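Long-range contact in DNA replication initiator (Cdc21/Cdc54) (Methanothermobacter thermautotrophicus, PDB 1LTL), which probably acts as an ATP-dependent DNA helicase of the MCM family in DNA replication, this chain being its zinc-binding N-terminal part: residues T14-Y27 / E45-L58. Numbering follows the deposited sequence.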
loop_
_atom_site.group_PDB
_atom_site.type_symbol
_atom_site.label_atom_id
_atom_site.label_comp_id
_atom_site.label_asym_id
_atom_site.label_seq_id
_atom_site.Cartn_x
_atom_site.Cartn_y
_atom_site.Cartn_z
ATOM N N THR A 14 -33.961 7.789 32.219
ATOM C CA THR A 14 -35.094 8.455 31.606
ATOM C C THR A 14 -36.112 7.476 31.047
ATOM O O THR A 14 -37.312 7.638 31.255
ATOM C CB THR A 14 -34.633 9.363 30.475
ATOM O OG1 THR A 14 -33.588 10.218 30.953
ATOM C CG2 THR A 14 -35.789 10.205 29.978
ATOM N N LEU A 15 -35.637 6.464 30.329
ATOM C CA LEU A 15 -36.537 5.475 29.751
ATOM C C LEU A 15 -37.506 4.978 30.809
ATOM O O LEU A 15 -38.710 4.876 30.572
ATOM C CB LEU A 15 -35.746 4.297 29.200
ATOM C CG LEU A 15 -36.592 3.189 28.580
ATOM C CD1 LEU A 15 -37.360 3.695 27.362
ATOM C CD2 LEU A 15 -35.666 2.061 28.187
ATOM N N THR A 16 -36.963 4.668 31.979
ATOM C CA THR A 16 -37.758 4.186 33.099
ATOM C C THR A 16 -38.834 5.212 33.422
ATOM O O THR A 16 -40.024 4.918 33.345
ATOM C CB THR A 16 -36.883 3.995 34.340
ATOM O OG1 THR A 16 -35.642 3.388 33.958
ATOM C CG2 THR A 16 -37.593 3.111 35.353
ATOM N N LYS A 17 -38.401 6.417 33.782
ATOM C CA LYS A 17 -39.324 7.483 34.118
ATOM C C LYS A 17 -40.466 7.519 33.123
ATOM O O LYS A 17 -41.621 7.707 33.493
ATOM C CB LYS A 17 -38.612 8.836 34.121
ATOM C CG LYS A 17 -37.665 9.053 35.291
ATOM C CD LYS A 17 -37.187 10.504 35.367
ATOM C CE LYS A 17 -36.324 10.753 36.600
ATOM N NZ LYS A 17 -35.906 12.179 36.744
ATOM N N PHE A 18 -40.141 7.330 31.852
ATOM C CA PHE A 18 -41.158 7.352 30.812
ATOM C C PHE A 18 -42.030 6.108 30.817
ATOM O O PHE A 18 -43.249 6.196 30.678
ATOM C CB PHE A 18 -40.500 7.527 29.443
ATOM C CG PHE A 18 -40.515 8.934 28.948
ATOM C CD1 PHE A 18 -39.353 9.542 28.509
ATOM C CD2 PHE A 18 -41.700 9.655 28.921
ATOM C CE1 PHE A 18 -39.374 10.851 28.049
ATOM C CE2 PHE A 18 -41.729 10.964 28.462
ATOM C CZ PHE A 18 -40.565 11.563 28.025
ATOM N N GLU A 19 -41.407 4.950 30.978
ATOM C CA GLU A 19 -42.171 3.724 31.001
ATOM C C GLU A 19 -43.280 3.790 32.034
ATOM O O GLU A 19 -44.266 3.064 31.939
ATOM C CB GLU A 19 -41.269 2.532 31.279
ATOM C CG GLU A 19 -40.491 2.105 30.066
ATOM C CD GLU A 19 -39.844 0.752 30.241
ATOM O OE1 GLU A 19 -38.921 0.635 31.081
ATOM O OE2 GLU A 19 -40.269 -0.197 29.544
ATOM N N GLU A 20 -43.131 4.665 33.019
ATOM C CA GLU A 20 -44.159 4.802 34.038
ATOM C C GLU A 20 -45.205 5.820 33.615
ATOM O O GLU A 20 -46.395 5.612 33.831
ATOM C CB GLU A 20 -43.536 5.200 35.373
ATOM C CG GLU A 20 -42.794 4.060 36.056
ATOM C CD GLU A 20 -42.043 4.514 37.296
ATOM O OE1 GLU A 20 -42.652 5.211 38.144
ATOM O OE2 GLU A 20 -40.843 4.169 37.419
ATOM N N PHE A 21 -44.768 6.913 33.003
ATOM C CA PHE A 21 -45.701 7.930 32.550
ATOM C C PHE A 21 -46.655 7.289 31.544
ATOM O O PHE A 21 -47.843 7.621 31.477
ATOM C CB PHE A 21 -44.953 9.080 31.882
ATOM C CG PHE A 21 -45.845 10.193 31.434
ATOM C CD1 PHE A 21 -46.280 11.157 32.331
ATOM C CD2 PHE A 21 -46.281 10.259 30.119
ATOM C CE1 PHE A 21 -47.139 12.170 31.920
ATOM C CE2 PHE A 21 -47.137 11.266 29.701
ATOM C CZ PHE A 21 -47.568 12.222 30.602
ATOM N N PHE A 22 -46.113 6.359 30.767
ATOM C CA PHE A 22 -46.880 5.653 29.750
ATOM C C PHE A 22 -47.630 4.439 30.316
ATOM O O PHE A 22 -48.274 3.688 29.575
ATOM C CB PHE A 22 -45.946 5.234 28.604
ATOM C CG PHE A 22 -45.487 6.385 27.742
ATOM C CD1 PHE A 22 -44.140 6.558 27.437
ATOM C CD2 PHE A 22 -46.408 7.301 27.237
ATOM C CE1 PHE A 22 -43.721 7.626 26.643
ATOM C CE2 PHE A 22 -45.998 8.369 26.445
ATOM C CZ PHE A 22 -44.652 8.532 26.148
ATOM N N SER A 23 -47.543 4.255 31.631
ATOM C CA SER A 23 -48.235 3.160 32.304
ATOM C C SER A 23 -49.428 3.716 33.079
ATOM O O SER A 23 -50.384 2.997 33.361
ATOM C CB SER A 23 -47.295 2.423 33.261
ATOM O OG SER A 23 -46.486 1.488 32.564
ATOM N N LEU A 24 -49.370 5.002 33.413
ATOM C CA LEU A 24 -50.452 5.649 34.141
ATOM C C LEU A 24 -51.763 5.481 33.397
ATOM O O LEU A 24 -51.806 5.525 32.170
ATOM C CB LEU A 24 -50.170 7.139 34.323
ATOM C CG LEU A 24 -48.894 7.484 35.093
ATOM C CD1 LEU A 24 -48.716 8.996 35.169
ATOM C CD2 LEU A 24 -48.975 6.879 36.482
ATOM N N GLN A 25 -52.825 5.296 34.171
ATOM C CA GLN A 25 -54.183 5.105 33.673
ATOM C C GLN A 25 -54.537 6.021 32.503
ATOM O O GLN A 25 -54.811 5.558 31.391
ATOM C CB GLN A 25 -55.168 5.350 34.820
ATOM C CG GLN A 25 -54.870 4.549 36.080
ATOM C CD GLN A 25 -55.683 5.013 37.279
ATOM O OE1 GLN A 25 -56.916 4.969 37.261
ATOM N NE2 GLN A 25 -54.992 5.469 38.325
ATOM N N ASP A 26 -54.535 7.322 32.782
ATOM C CA ASP A 26 -54.867 8.348 31.804
ATOM C C ASP A 26 -54.286 8.151 30.396
ATOM O O ASP A 26 -54.975 8.388 29.403
ATOM C CB ASP A 26 -54.484 9.726 32.370
ATOM C CG ASP A 26 -53.509 9.639 33.553
ATOM O OD1 ASP A 26 -53.540 10.547 34.413
ATOM O OD2 ASP A 26 -52.708 8.679 33.626
ATOM N N TYR A 27 -53.035 7.703 30.310
ATOM C CA TYR A 27 -52.374 7.500 29.020
ATOM C C TYR A 27 -52.223 6.045 28.610
ATOM O O TYR A 27 -51.928 5.749 27.455
ATOM C CB TYR A 27 -50.998 8.186 29.027
ATOM C CG TYR A 27 -51.083 9.677 28.781
ATOM C CD1 TYR A 27 -50.225 10.562 29.428
ATOM C CD2 TYR A 27 -52.050 10.206 27.914
ATOM C CE1 TYR A 27 -50.333 11.931 29.224
ATOM C CE2 TYR A 27 -52.160 11.571 27.702
ATOM C CZ TYR A 27 -51.297 12.425 28.365
ATOM O OH TYR A 27 -51.402 13.778 28.171
ATOM N N GLU A 45 -50.241 12.049 21.228
ATOM C CA GLU A 45 -50.072 13.350 21.869
ATOM C C GLU A 45 -50.011 13.360 23.403
ATOM O O GLU A 45 -50.794 12.683 24.042
ATOM C CB GLU A 45 -51.206 14.223 21.401
ATOM C CG GLU A 45 -51.239 15.559 21.999
ATOM C CD GLU A 45 -52.399 16.319 21.446
ATOM O OE1 GLU A 45 -52.523 16.368 20.193
ATOM O OE2 GLU A 45 -53.185 16.857 22.258
ATOM N N VAL A 46 -49.089 14.115 24.000
ATOM C CA VAL A 46 -49.023 14.174 25.467
ATOM C C VAL A 46 -48.962 15.606 25.975
ATOM O O VAL A 46 -48.206 16.424 25.462
ATOM C CB VAL A 46 -47.821 13.386 26.058
ATOM C CG1 VAL A 46 -47.819 11.976 25.520
ATOM C CG2 VAL A 46 -46.529 14.087 25.763
ATOM N N ASP A 47 -49.767 15.912 26.985
ATOM C CA ASP A 47 -49.792 17.260 27.529
ATOM C C ASP A 47 -48.604 17.527 28.439
ATOM O O ASP A 47 -48.388 16.827 29.427
ATOM C CB ASP A 47 -51.082 17.500 28.303
ATOM C CG ASP A 47 -51.285 18.956 28.636
ATOM O OD1 ASP A 47 -50.460 19.524 29.386
ATOM O OD2 ASP A 47 -52.268 19.541 28.138
ATOM N N TYR A 48 -47.835 18.553 28.097
ATOM C CA TYR A 48 -46.666 18.934 28.873
ATOM C C TYR A 48 -47.008 19.012 30.364
ATOM O O TYR A 48 -46.307 18.435 31.195
ATOM C CB TYR A 48 -46.135 20.276 28.346
ATOM C CG TYR A 48 -44.851 20.741 28.983
ATOM C CD1 TYR A 48 -43.850 19.830 29.321
ATOM C CD2 TYR A 48 -44.637 22.089 29.256
ATOM C CE1 TYR A 48 -42.673 20.242 29.921
ATOM C CE2 TYR A 48 -43.455 22.516 29.855
ATOM C CZ TYR A 48 -42.478 21.582 30.187
ATOM O OH TYR A 48 -41.311 21.984 30.801
ATOM N N LEU A 49 -48.097 19.702 30.692
ATOM C CA LEU A 49 -48.545 19.858 32.077
ATOM C C LEU A 49 -48.557 18.530 32.819
ATOM O O LEU A 49 -48.077 18.435 33.945
ATOM C CB LEU A 49 -49.943 20.478 32.099
ATOM C CG LEU A 49 -50.013 21.840 31.389
ATOM C CD1 LEU A 49 -51.461 22.229 31.114
ATOM C CD2 LEU A 49 -49.316 22.881 32.247
ATOM N N ASP A 50 -49.106 17.501 32.180
ATOM C CA ASP A 50 -49.162 16.176 32.781
ATOM C C ASP A 50 -47.761 15.675 33.038
ATOM O O ASP A 50 -47.504 14.999 34.030
ATOM C CB ASP A 50 -49.890 15.189 31.872
ATOM C CG ASP A 50 -51.323 15.588 31.621
ATOM O OD1 ASP A 50 -52.125 14.715 31.232
ATOM O OD2 ASP A 50 -51.651 16.782 31.805
ATOM N N LEU A 51 -46.845 16.002 32.141
ATOM C CA LEU A 51 -45.478 15.565 32.322
ATOM C C LEU A 51 -44.932 16.237 33.581
ATOM O O LEU A 51 -44.247 15.597 34.377
ATOM C CB LEU A 51 -44.634 15.942 31.107
ATOM C CG LEU A 51 -43.559 14.953 30.649
ATOM C CD1 LEU A 51 -42.773 15.612 29.530
ATOM C CD2 LEU A 51 -42.626 14.562 31.782
ATOM N N GLU A 52 -45.247 17.519 33.774
ATOM C CA GLU A 52 -44.771 18.249 34.955
ATOM C C GLU A 52 -45.262 17.587 36.238
ATOM O O GLU A 52 -44.488 17.384 37.180
ATOM C CB GLU A 52 -45.256 19.703 34.928
ATOM C CG GLU A 52 -44.629 20.554 33.839
ATOM C CD GLU A 52 -45.218 21.958 33.766
ATOM O OE1 GLU A 52 -46.436 22.081 33.509
ATOM O OE2 GLU A 52 -44.465 22.938 33.959
ATOM N N MET A 53 -46.555 17.261 36.257
ATOM C CA MET A 53 -47.190 16.619 37.403
ATOM C C MET A 53 -46.454 15.322 37.718
ATOM O O MET A 53 -45.981 15.114 38.835
ATOM C CB MET A 53 -48.655 16.300 37.090
ATOM C CG MET A 53 -49.434 17.442 36.449
ATOM S SD MET A 53 -49.790 18.844 37.544
ATOM C CE MET A 53 -51.619 18.842 37.527
ATOM N N PHE A 54 -46.361 14.448 36.721
ATOM C CA PHE A 54 -45.688 13.174 36.895
ATOM C C PHE A 54 -44.252 13.367 37.367
ATOM O O PHE A 54 -43.742 12.576 38.153
ATOM C CB PHE A 54 -45.692 12.386 35.587
ATOM C CG PHE A 54 -44.824 11.167 35.622
ATOM C CD1 PHE A 54 -45.248 10.008 36.260
ATOM C CD2 PHE A 54 -43.554 11.195 35.065
ATOM C CE1 PHE A 54 -44.410 8.889 36.344
ATOM C CE2 PHE A 54 -42.712 10.090 35.143
ATOM C CZ PHE A 54 -43.139 8.935 35.785
ATOM N N ASP A 55 -43.597 14.420 36.888
ATOM C CA ASP A 55 -42.213 14.689 37.271
ATOM C C ASP A 55 -41.800 16.043 36.710
ATOM O O ASP A 55 -42.020 16.325 35.541
ATOM C CB ASP A 55 -41.294 13.593 36.721
ATOM C CG ASP A 55 -39.865 13.720 37.214
ATOM O OD1 ASP A 55 -39.327 14.844 37.200
ATOM O OD2 ASP A 55 -39.270 12.691 37.603
ATOM N N PRO A 56 -41.202 16.905 37.543
ATOM C CA PRO A 56 -40.769 18.229 37.093
ATOM C C PRO A 56 -39.391 18.198 36.434
ATOM O O PRO A 56 -39.103 19.014 35.572
ATOM C CB PRO A 56 -40.766 19.031 38.384
ATOM C CG PRO A 56 -40.218 18.029 39.353
ATOM C CD PRO A 56 -41.031 16.779 39.004
ATOM N N ASP A 57 -38.545 17.257 36.849
ATOM C CA ASP A 57 -37.197 17.135 36.296
ATOM C C ASP A 57 -37.182 16.610 34.866
ATOM O O ASP A 57 -36.357 17.030 34.048
ATOM C CB ASP A 57 -36.319 16.226 37.167
ATOM C CG ASP A 57 -35.804 16.923 38.425
ATOM O OD1 ASP A 57 -34.948 16.323 39.121
ATOM O OD2 ASP A 57 -36.250 18.059 38.716
ATOM N N LEU A 58 -38.078 15.678 34.569
ATOM C CA LEU A 58 -38.148 15.129 33.227
ATOM C C LEU A 58 -38.728 16.198 32.316
ATOM O O LEU A 58 -38.222 16.424 31.224
ATOM C CB LEU A 58 -39.038 13.893 33.192
ATOM C CG LEU A 58 -39.017 13.140 31.868
ATOM C CD1 LEU A 58 -37.687 12.418 31.730
ATOM C CD2 LEU A 58 -40.172 12.151 31.812
#
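Helix 14-21, which carries Phe21, crosses helix 48-54, which carries Phe54, at 111°, with their axes 11.2 Å apart at closest approach. Phe21 turns its ring edge toward the face of Phe54, an offset edge-to-face pair with planes 73° apart. Its CB sits over the centre of that face, 4.1 Å from the Phe54 ring centroid. With CG anti to the backbone N (chi1 170°), the Phe54 ring is carried across to Phe21. Glu20 CB and Leu24 CD1 also touch its ring. Replacing Phe54 by alanine would probably leave the edge of Phe21 without its aromatic mate and open a gap beside Leu24. At one end of the contact Leu58 divides its branches. CD2 lies over the centre of the Phe18 ring, while CD1 meets Thr14 CG2. The extended Lys17 chain passes Leu58 and brings NZ to Asp55 OD2 at 3.5 Å, a long salt bridge. At the other end Tyr27 OH accepts a nearly straight bond from Asp47 N (2.9 Å), and Val46 CG1 lies over the tyrosine ring. Val46 also pairs by backbone bonds with strand 90-94. In this MCM N-terminal domain contact, the apolar centre thus probably holds the helices by shape, while Asp47 N fixes the Tyr27 hydroxyl.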